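Local coordinates for protein extracellular ligand-binding receptor (Verminephrobacter eiseniae, PDB 4M88) that probably binds an amino acid outside the cytoplasmic membrane as the substrate-binding component of an ABC transporter, at residues Q26-K29 with A30-Q34; G39-G43 with Q44-L48; K91-T95 with A96-V100; V121-G124 with D125-I129; A159-Q162 with E163-T167. All blocks are in the same frame, centred on the assembly; numbering follows the deposited sequence.

Overall arrangement
All five contacts are local, joining residues that follow one another in the chain. Contacts 1 and 2 belong to one beta-alpha-beta unit and touch through leucine and isoleucine side chains; contact 1 is a mostly buried helix turn, whereas contact 2 is an outlying hairpin-like turn rich in glycine. Contact 3, also partly exposed, leads into strand 99-101 of the parallel sheet that strand 45-52 of contact 2 also joins. Contact 4 lies nearest the centre of the chain, about 9 Å away, and replaces apolar packing with waters and charged groups at a helix start. Contact 5, the end of a helix, packs against contact 4 through valines on Ile-129, while its other side meets solvent.

Contact 1 of 5, residues Q26-K29 with A30-Q34; sequences QGIK and AYLAQ
Four successive i to i+4 hydrogen bonds tie residues 26-29 to 30-34 in regular alpha-helical geometry, running from the carbonyls of Gln-26, Gly-27, Ile-28 and Lys-29 to the amides of Ala-30, Tyr-31, Leu-32 and Ala-33. The straightest joins Leu-32 N to Ile-28 O at 3.0 Å, with an N-H...O angle of 173° and the donor in the carbonyl plane. On the same turn the side chains of Ile-28 and Leu-32 lie alongside each other and point the same way, CG2 of Ile-28 resting 4.1 Å from CD1 of Leu-32. Ile-28 brings that methyl forward because its CG2 stands anti to the backbone N, with CG1 beside that nitrogen (chi1 -68°). Leu-32 CG also passes 3.3 Å from Ile-28 O, so the leucine leans over the carbonyl that its own amide engages. Around the helix, Ala-30 CB sits 3.3 Å from Gln-26 O, a small methyl against the backbone. Lys-29 extends its chain away from the turn, and its NZ is hydrogen-bonded to Asn-25 OD1 one turn back; Gln-26 OE1 instead accepts from Gln-288 NE2. This stretch belongs to helix 18-37, the crossover helix between parallel strands 4-11 and 45-52. Ile-28 and Leu-32 face those strands, meeting Gln-9, Leu-7, Leu-46 and Leu-48, whereas Ala-30 packs on Ala-273 and Met-274 of helix 265-277 and Tyr-31 lies on Ala-295 and Arg-296 of helix 286-303.

Contact 2 of 5, residues G39-G43 with Q44-L48; sequences GGIRG and QKLTL
A type I' beta turn from Ile-41 to Gln-44 reverses the chain just before strand 45-52, and two backbone bonds between its end residues close it. Ile-41 N donates to Gln-44 O at 2.9 Å with an angle of 163°. The return bond, Gln-44 N to Ile-41 O, is 2.8 Å long but more bent, at 141°, and its donor stands above the carbonyl plane. Together they make Ile-41 and Gln-44 an antiparallel hydrogen-bonded pair, a single bridge. Arg-42 and Gly-43 take the two corner positions, both at positive phi as this turn type requires. Gly-40 CA adds a CA-H...O contact of 3.4 Å to Gln-44 O, an approach that leaves no room for a side chain there. Preceding it, Gly-39 is the C-prime residue of the Schellman motif that ends helix 18-37, so helix stop, turn and strand start follow within a few residues of this beta-alpha-beta unit. Beside the turn the side chains of Ile-41 and Leu-46 cross obliquely, CD1 of Ile-41 lying 3.8 Å from CD1 of Leu-46. Ile-41 reaches it with CG1 beside its backbone N and an extended second torsion (chi2 156°). The same leucine methyl comes 3.9 Å from Gly-40 CA. Ile-41 continues onto Ile-5, Leu-302 and Leu-310, and Leu-46 N is bonded to Asn-36 OD1.

Contact 3 of 5, residues K91-T95 with A96-V100; sequences KLLDT and APVVV
An apolar contact within the loop from helix 81-89 to strand 99-101, and onto that strand, brings Leu-93 against Val-98 and Val-100. Both leucine methyls bear on Val-100: CD1 and CD2 of Leu-93 each lie 3.8 Å from its CG2, and the two side chains cross at about a right angle. CD2 of Leu-93 also touches CG1 of Val-98 at 3.8 Å, approaching on a slant, and is thus shared by two valines on alternate residues of the chain. Val-98 offers this methyl from a position between its backbone N and carbonyl carbon (chi1 74°). Upstream, a Schellman motif with Lys-91 at positive phi ends the helix, and a type I beta turn from Lys-91 to Asp-94 follows directly; Lys-91 NZ and Asp-94 OD2 form a salt bridge over this turn at 3.0 Å. The other carboxylate oxygen, OD1, is bonded to His-115 NE2. Onward, the backbone bond from Ala-96 N to Leu-93 O is weak at 3.5 Å. Lys-117 NZ gathers the carbonyls of this bend, bonding to Leu-93 O and Ala-96 O. Ala-96 CB rests 3.5 Å from Leu-92 O, while Pro-97 forms the centre of an inverse gamma turn that swings the chain into the strand, and Met-68 of helix 57-68 lies on Ala-96, Pro-97 and Val-98.

Contact 4 of 5, residues V121-G124 with D125-I129; sequences VRAG and DKQEI
Gly-124, the N-cap residue of helix 125-138, meets the first turn through its own backbone. Its carbonyl O accepts from Glu-128 N at 3.1 Å, nearly straight at 168° and in the carbonyl plane, and Glu-128 CG lies 3.4 Å from that same oxygen. Its amide is served by a water, which it reaches at 2.9 Å and which also donates to Gln-127 OE1. Gln-127 gets there on an extended chain, CG anti to the backbone N (chi1 -165°), and its OE1 comes 3.7 Å from Ala-123 CB; its NE2 is held by Arg-342 O. Asp-125 flanks the other side of the cap. A second water donates to Asp-125 OD1 at 2.7 Å and to Ala-123 O, and accepts from Arg-122 NH2 at the guanidinium edge, so it bridges opposite charges that do not touch. Further bonds fix these groups: Arg-122 to Glu-290, Asp-125 OD1 to Tyr-232, and Glu-128 OE2 to Ser-231. Asp-125 OD2 is also bonded to a glycerol, probably from the crystallisation liquor. This N-capped passage leads from strand 118-119 of the parallel sheet to a helix packed on helix 152-166 beside the mixed sheet, probably one of the interdomain crossings of a periplasmic binding protein.

Contact 5 of 5, residues A159-Q162 with E163-T167; sequences AVVQ and EAVKT
Val-161 and Val-165 form the close-packed side of this helix turn, their side chains slanting across each other with CG1 of Val-161 4.2 Å from CG2 of Val-165. Val-165 CG2 also stands 3.4 Å from Val-161 O, placed there because it sits beside its own backbone N, CG1 taking the anti place (chi1 165°). Val-165 N binds that same carbonyl at 2.9 Å, nearly along the C=O axis. Next to them Ala-164 CB touches Val-160 O at 3.4 Å. This face rests on Ile-129 and Val-133 of helix 125-138 and on Leu-175, Leu-203 and Ile-205 of the sheet. The other face is exposed, carrying Gln-162, Glu-163 and Lys-166. There the backbone bond from Lys-166 N to Gln-162 O lengthens to 3.2 Å and bends to 144°, and the lysine, kinked at its third torsion, folds CE back to 3.8 Å from Gln-162 O. The helix closes at Thr-167, whose OG1 donates to Glu-163 O at 3.0 Å and whose amide bonds to Ala-164 O and, weakly, to Glu-163 O. A helix with one apolar side on a sheet and its other side in solvent, as here between strands 143-149 and 174-180, is characteristic of a beta-alpha-beta unit.

Contact 1 of 5, residues Q26-K29 with A30-Q34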
# COMPACT_ATOMS: atom_id res chain seq x y z
N GLN A 26 -10.40 -8.60 3.01
CA GLN A 26 -10.42 -9.98 2.52
C GLN A 26 -9.12 -10.71 2.82
O GLN A 26 -9.12 -11.88 3.24
CB GLN A 26 -10.72 -10.01 1.02
CG GLN A 26 -12.19 -9.75 0.71
CD GLN A 26 -12.41 -9.24 -0.71
OE1 GLN A 26 -11.46 -9.13 -1.48
NE2 GLN A 26 -13.66 -8.94 -1.05
N GLY A 27 -8.01 -10.04 2.59
CA GLY A 27 -6.71 -10.64 2.83
C GLY A 27 -6.47 -10.89 4.30
O GLY A 27 -5.91 -11.92 4.70
N ILE A 28 -6.90 -9.95 5.13
CA ILE A 28 -6.75 -10.11 6.57
C ILE A 28 -7.57 -11.31 7.05
O ILE A 28 -7.06 -12.17 7.78
CB ILE A 28 -7.19 -8.84 7.33
CG1 ILE A 28 -6.23 -7.68 7.04
CG2 ILE A 28 -7.26 -9.09 8.83
CD1 ILE A 28 -6.79 -6.32 7.49
N LYS A 29 -8.83 -11.39 6.61
CA LYS A 29 -9.69 -12.50 7.02
C LYS A 29 -9.17 -13.83 6.52
O LYS A 29 -9.26 -14.84 7.23
CB LYS A 29 -11.10 -12.29 6.48
CG LYS A 29 -11.86 -11.18 7.16
CD LYS A 29 -13.19 -11.00 6.47
CE LYS A 29 -14.12 -10.16 7.30
NZ LYS A 29 -15.29 -9.69 6.52
N ALA A 30 -8.64 -13.83 5.30
CA ALA A 30 -8.05 -15.04 4.72
C ALA A 30 -6.92 -15.55 5.61
O ALA A 30 -6.86 -16.74 5.90
CB ALA A 30 -7.57 -14.78 3.30
N TYR A 31 -6.04 -14.66 6.06
CA TYR A 31 -4.98 -15.12 6.96
C TYR A 31 -5.53 -15.63 8.29
O TYR A 31 -5.15 -16.71 8.76
CB TYR A 31 -3.92 -14.05 7.24
CG TYR A 31 -2.97 -14.55 8.31
CD1 TYR A 31 -2.05 -15.54 8.02
CD2 TYR A 31 -3.05 -14.08 9.62
CE1 TYR A 31 -1.20 -16.04 9.01
CE2 TYR A 31 -2.21 -14.58 10.61
CZ TYR A 31 -1.29 -15.55 10.30
OH TYR A 31 -0.45 -16.04 11.28
N LEU A 32 -6.41 -14.84 8.91
CA LEU A 32 -6.98 -15.22 10.21
C LEU A 32 -7.67 -16.57 10.18
O LEU A 32 -7.55 -17.36 11.13
CB LEU A 32 -7.93 -14.14 10.73
CG LEU A 32 -7.25 -12.80 11.00
CD1 LEU A 32 -8.22 -11.86 11.68
CD2 LEU A 32 -5.98 -12.97 11.83
N ALA A 33 -8.40 -16.87 9.11
CA ALA A 33 -9.03 -18.17 8.97
C ALA A 33 -8.00 -19.29 8.87
O ALA A 33 -8.17 -20.37 9.44
CB ALA A 33 -9.99 -18.18 7.75
N GLN A 34 -6.93 -19.03 8.12
CA GLN A 34 -5.84 -19.97 7.95
C GLN A 34 -5.18 -20.16 9.32
O GLN A 34 -4.94 -21.29 9.76
CB GLN A 34 -4.85 -19.41 6.91
CG GLN A 34 -3.85 -20.41 6.32
CD GLN A 34 -2.95 -19.79 5.23
OE1 GLN A 34 -2.29 -18.77 5.45
NE2 GLN A 34 -2.91 -20.42 4.05

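Contact 2 of 5, residues G39-G43 with Q44-L48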
# COMPACT_ATOMS: atom_id res chain seq x y z
N GLY A 39 -4.96 -23.74 14.58
CA GLY A 39 -5.05 -23.73 16.03
C GLY A 39 -4.86 -22.38 16.70
O GLY A 39 -4.65 -22.33 17.92
N GLY A 40 -4.95 -21.30 15.94
CA GLY A 40 -4.76 -19.97 16.50
C GLY A 40 -3.37 -19.81 17.08
O GLY A 40 -2.40 -20.40 16.60
N ILE A 41 -3.25 -19.00 18.12
CA ILE A 41 -1.96 -18.77 18.74
C ILE A 41 -2.01 -18.99 20.25
O ILE A 41 -2.89 -18.47 20.92
CB ILE A 41 -1.44 -17.37 18.39
CG1 ILE A 41 -1.10 -17.32 16.89
CG2 ILE A 41 -0.23 -17.01 19.23
CD1 ILE A 41 -1.12 -15.94 16.27
N ARG A 42 -1.05 -19.76 20.76
CA ARG A 42 -0.92 -19.99 22.21
C ARG A 42 -2.24 -20.38 22.86
O ARG A 42 -2.60 -19.84 23.91
CB ARG A 42 -0.35 -18.75 22.91
CG ARG A 42 1.12 -18.44 22.61
CD ARG A 42 1.58 -17.15 23.31
NE ARG A 42 2.94 -17.27 23.83
CZ ARG A 42 3.24 -17.33 25.13
NH1 ARG A 42 2.29 -17.26 26.05
NH2 ARG A 42 4.51 -17.44 25.51
N GLY A 43 -2.97 -21.29 22.22
CA GLY A 43 -4.27 -21.70 22.73
C GLY A 43 -5.44 -20.76 22.46
O GLY A 43 -6.53 -20.98 23.00
N GLN A 44 -5.26 -19.74 21.63
CA GLN A 44 -6.31 -18.73 21.45
C GLN A 44 -6.67 -18.41 19.99
O GLN A 44 -5.79 -18.19 19.16
CB GLN A 44 -5.94 -17.43 22.18
CG GLN A 44 -5.90 -17.56 23.69
CD GLN A 44 -6.04 -16.22 24.40
OE1 GLN A 44 -6.54 -15.25 23.82
NE2 GLN A 44 -5.60 -16.15 25.65
N LYS A 45 -7.96 -18.35 19.71
CA LYS A 45 -8.44 -18.00 18.38
C LYS A 45 -8.22 -16.51 18.10
O LYS A 45 -8.26 -15.69 19.02
CB LYS A 45 -9.94 -18.34 18.27
CG LYS A 45 -10.61 -17.83 16.99
CD LYS A 45 -12.13 -17.95 17.05
CE LYS A 45 -12.79 -17.44 15.77
NZ LYS A 45 -14.24 -17.80 15.71
N LEU A 46 -7.98 -16.19 16.84
CA LEU A 46 -7.85 -14.80 16.41
C LEU A 46 -9.19 -14.28 15.92
O LEU A 46 -9.90 -14.97 15.19
CB LEU A 46 -6.81 -14.70 15.29
CG LEU A 46 -5.36 -14.91 15.74
CD1 LEU A 46 -4.81 -16.23 15.24
CD2 LEU A 46 -4.49 -13.78 15.25
N THR A 47 -9.57 -13.08 16.34
CA THR A 47 -10.81 -12.48 15.87
C THR A 47 -10.54 -11.09 15.33
O THR A 47 -9.58 -10.44 15.75
CB THR A 47 -11.86 -12.39 16.98
OG1 THR A 47 -11.28 -11.78 18.14
CG2 THR A 47 -12.33 -13.78 17.36
N LEU A 48 -11.37 -10.65 14.40
CA LEU A 48 -11.20 -9.34 13.79
C LEU A 48 -12.47 -8.55 13.99
O LEU A 48 -13.57 -9.06 13.75
CB LEU A 48 -10.92 -9.47 12.30
CG LEU A 48 -10.70 -8.14 11.57
CD1 LEU A 48 -9.35 -7.51 11.96
CD2 LEU A 48 -10.80 -8.32 10.06

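Contact 3 of 5, residues K91-T95 with A96-V100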
# COMPACT_ATOMS: atom_id res chain seq x y z
N LYS A 91 -1.93 12.63 17.99
CA LYS A 91 -1.05 11.84 18.87
C LYS A 91 -1.81 10.71 19.58
O LYS A 91 -1.57 10.42 20.74
CB LYS A 91 -0.35 12.74 19.88
CG LYS A 91 0.16 14.04 19.26
CD LYS A 91 1.65 14.23 19.45
CE LYS A 91 1.99 14.51 20.91
NZ LYS A 91 3.43 14.26 21.22
N LEU A 92 -2.72 10.07 18.84
CA LEU A 92 -3.58 9.04 19.39
C LEU A 92 -2.78 7.85 19.93
O LEU A 92 -3.22 7.19 20.87
CB LEU A 92 -4.57 8.55 18.33
CG LEU A 92 -5.54 9.59 17.80
CD1 LEU A 92 -6.47 8.97 16.78
CD2 LEU A 92 -6.31 10.24 18.94
N LEU A 93 -1.63 7.58 19.32
CA LEU A 93 -0.82 6.42 19.70
C LEU A 93 0.05 6.62 20.94
O LEU A 93 0.54 5.64 21.50
CB LEU A 93 0.06 5.97 18.52
CG LEU A 93 -0.72 5.43 17.32
CD1 LEU A 93 0.26 4.96 16.24
CD2 LEU A 93 -1.61 4.29 17.78
N ASP A 94 0.23 7.86 21.38
CA ASP A 94 1.15 8.14 22.49
C ASP A 94 0.90 7.33 23.77
O ASP A 94 1.84 6.85 24.41
CB ASP A 94 1.17 9.63 22.82
CG ASP A 94 1.97 10.44 21.82
OD1 ASP A 94 2.41 9.87 20.80
OD2 ASP A 94 2.14 11.65 22.05
N THR A 95 -0.36 7.18 24.15
CA THR A 95 -0.67 6.45 25.38
C THR A 95 -1.58 5.24 25.15
O THR A 95 -2.00 4.57 26.11
CB THR A 95 -1.28 7.37 26.45
OG1 THR A 95 -2.31 8.17 25.84
CG2 THR A 95 -0.22 8.29 27.03
N ALA A 96 -1.89 4.96 23.90
CA ALA A 96 -2.74 3.81 23.60
C ALA A 96 -1.92 2.52 23.55
O ALA A 96 -0.93 2.44 22.82
CB ALA A 96 -3.48 4.03 22.28
N PRO A 97 -2.33 1.51 24.35
CA PRO A 97 -1.63 0.22 24.35
C PRO A 97 -1.98 -0.61 23.12
O PRO A 97 -2.74 -1.58 23.18
CB PRO A 97 -2.15 -0.46 25.62
CG PRO A 97 -3.52 0.14 25.84
CD PRO A 97 -3.39 1.57 25.37
N VAL A 98 -1.40 -0.23 21.99
CA VAL A 98 -1.71 -0.91 20.74
C VAL A 98 -0.52 -0.76 19.81
O VAL A 98 0.32 0.11 19.99
CB VAL A 98 -2.98 -0.31 20.10
CG1 VAL A 98 -2.68 1.05 19.48
CG2 VAL A 98 -3.56 -1.27 19.05
N VAL A 99 -0.42 -1.64 18.82
CA VAL A 99 0.55 -1.43 17.75
C VAL A 99 -0.24 -1.34 16.46
O VAL A 99 -1.31 -1.97 16.32
CB VAL A 99 1.57 -2.57 17.69
CG1 VAL A 99 0.88 -3.84 17.51
CG2 VAL A 99 2.49 -2.38 16.56
N VAL A 100 0.23 -0.51 15.54
CA VAL A 100 -0.42 -0.38 14.24
C VAL A 100 0.50 -1.03 13.23
O VAL A 100 1.67 -0.67 13.13
CB VAL A 100 -0.64 1.10 13.84
CG1 VAL A 100 -1.34 1.16 12.49
CG2 VAL A 100 -1.47 1.82 14.89

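Contact 4 of 5, residues V121-G124 with D125-I129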
# COMPACT_ATOMS: atom_id res chain seq x y z
N VAL A 121 4.87 -2.53 6.71
CA VAL A 121 5.16 -3.79 6.04
C VAL A 121 5.52 -3.53 4.57
O VAL A 121 6.36 -4.22 4.01
CB VAL A 121 3.96 -4.76 6.16
CG1 VAL A 121 4.22 -6.03 5.39
CG2 VAL A 121 3.73 -5.09 7.64
N ARG A 122 4.90 -2.53 3.96
CA ARG A 122 5.23 -2.20 2.57
C ARG A 122 6.39 -1.23 2.53
O ARG A 122 6.58 -0.42 3.45
CB ARG A 122 4.03 -1.56 1.87
CG ARG A 122 3.55 -0.29 2.57
CD ARG A 122 2.70 0.57 1.65
NE ARG A 122 1.72 -0.26 0.95
CZ ARG A 122 1.36 -0.07 -0.31
NH1 ARG A 122 0.46 -0.87 -0.88
NH2 ARG A 122 1.89 0.93 -1.01
N ALA A 123 7.17 -1.29 1.45
CA ALA A 123 8.20 -0.29 1.22
C ALA A 123 7.54 1.08 1.10
O ALA A 123 6.36 1.19 0.71
CB ALA A 123 8.99 -0.61 -0.05
N GLY A 124 8.27 2.14 1.42
CA GLY A 124 7.70 3.47 1.36
C GLY A 124 7.62 4.04 -0.05
O GLY A 124 8.33 3.59 -0.95
N ASP A 125 6.73 5.03 -0.22
CA ASP A 125 6.63 5.77 -1.47
C ASP A 125 7.98 6.32 -1.90
O ASP A 125 8.27 6.38 -3.10
CB ASP A 125 5.62 6.93 -1.33
CG ASP A 125 4.18 6.46 -1.36
OD1 ASP A 125 3.95 5.24 -1.41
OD2 ASP A 125 3.27 7.34 -1.33
N LYS A 126 8.83 6.70 -0.94
CA LYS A 126 10.10 7.32 -1.31
C LYS A 126 10.99 6.34 -2.08
O LYS A 126 11.56 6.68 -3.13
CB LYS A 126 10.83 7.85 -0.08
CG LYS A 126 12.17 8.51 -0.38
CD LYS A 126 12.70 9.28 0.83
CE LYS A 126 14.13 9.73 0.58
NZ LYS A 126 14.53 10.76 1.58
N GLN A 127 11.09 5.13 -1.57
CA GLN A 127 11.91 4.13 -2.24
C GLN A 127 11.28 3.72 -3.56
O GLN A 127 11.99 3.50 -4.54
CB GLN A 127 12.10 2.90 -1.37
CG GLN A 127 13.23 2.03 -1.88
CD GLN A 127 13.24 0.67 -1.22
OE1 GLN A 127 12.58 0.45 -0.21
NE2 GLN A 127 13.98 -0.26 -1.81
N GLU A 128 9.96 3.62 -3.60
CA GLU A 128 9.29 3.33 -4.87
C GLU A 128 9.54 4.41 -5.92
O GLU A 128 9.79 4.11 -7.09
CB GLU A 128 7.78 3.14 -4.66
CG GLU A 128 7.48 1.92 -3.80
CD GLU A 128 6.03 1.46 -3.91
OE1 GLU A 128 5.19 2.23 -4.44
OE2 GLU A 128 5.75 0.31 -3.49
N ILE A 129 9.46 5.67 -5.51
CA ILE A 129 9.71 6.79 -6.42
C ILE A 129 11.17 6.85 -6.89
O ILE A 129 11.44 7.15 -8.06
CB ILE A 129 9.28 8.12 -5.76
CG1 ILE A 129 7.75 8.24 -5.78
CG2 ILE A 129 9.89 9.31 -6.48
CD1 ILE A 129 7.21 9.28 -4.80
O HOH W 1 4.28 2.73 -0.42
O HOH W 2 11.13 1.89 1.76

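Contact 5 of 5, residues A159-Q162 with E163-T167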
# COMPACT_ATOMS: atom_id res chain seq x y z
N ALA A 159 7.27 16.27 -3.74
CA ALA A 159 8.55 16.72 -3.19
C ALA A 159 9.58 15.60 -3.26
O ALA A 159 10.76 15.86 -3.51
CB ALA A 159 8.39 17.21 -1.74
N VAL A 160 9.14 14.37 -3.02
CA VAL A 160 10.05 13.23 -3.10
C VAL A 160 10.55 13.03 -4.53
O VAL A 160 11.74 12.78 -4.74
CB VAL A 160 9.38 11.94 -2.56
CG1 VAL A 160 10.19 10.71 -2.91
CG2 VAL A 160 9.22 12.04 -1.04
N VAL A 161 9.66 13.16 -5.51
CA VAL A 161 10.06 13.06 -6.91
C VAL A 161 11.10 14.12 -7.23
O VAL A 161 12.11 13.83 -7.87
CB VAL A 161 8.87 13.18 -7.90
CG1 VAL A 161 9.36 12.94 -9.32
CG2 VAL A 161 7.79 12.16 -7.58
N GLN A 162 10.87 15.35 -6.79
CA GLN A 162 11.82 16.43 -7.09
C GLN A 162 13.20 16.12 -6.53
O GLN A 162 14.22 16.36 -7.19
CB GLN A 162 11.31 17.78 -6.54
CG GLN A 162 10.01 18.25 -7.18
CD GLN A 162 9.46 19.51 -6.52
OE1 GLN A 162 9.89 19.89 -5.43
NE2 GLN A 162 8.51 20.16 -7.18
N GLU A 163 13.25 15.59 -5.31
CA GLU A 163 14.53 15.27 -4.69
C GLU A 163 15.20 14.08 -5.38
O GLU A 163 16.42 14.05 -5.56
CB GLU A 163 14.35 14.98 -3.20
CG GLU A 163 15.63 14.58 -2.48
CD GLU A 163 16.63 15.73 -2.32
OE1 GLU A 163 16.25 16.90 -2.56
OE2 GLU A 163 17.79 15.45 -1.94
N ALA A 164 14.39 13.10 -5.79
CA ALA A 164 14.90 11.91 -6.47
C ALA A 164 15.52 12.27 -7.81
O ALA A 164 16.58 11.77 -8.17
CB ALA A 164 13.79 10.88 -6.66
N VAL A 165 14.84 13.15 -8.55
CA VAL A 165 15.31 13.54 -9.88
C VAL A 165 16.60 14.35 -9.80
O VAL A 165 17.49 14.26 -10.66
CB VAL A 165 14.21 14.33 -10.66
CG1 VAL A 165 14.79 15.05 -11.84
CG2 VAL A 165 13.10 13.38 -11.10
N LYS A 166 16.75 15.14 -8.74
CA LYS A 166 17.93 15.98 -8.68
C LYS A 166 19.16 15.21 -8.16
O LYS A 166 20.29 15.69 -8.25
CB LYS A 166 17.65 17.31 -7.95
CG LYS A 166 17.98 17.36 -6.48
CD LYS A 166 17.79 18.77 -5.92
CE LYS A 166 16.36 19.27 -6.12
NZ LYS A 166 16.05 20.47 -5.28
N THR A 167 18.93 14.00 -7.66
CA THR A 167 20.01 13.12 -7.22
C THR A 167 20.07 11.75 -7.91
O THR A 167 20.60 10.81 -7.32
CB THR A 167 19.96 12.86 -5.70
OG1 THR A 167 18.77 12.13 -5.37
CG2 THR A 167 19.99 14.16 -4.92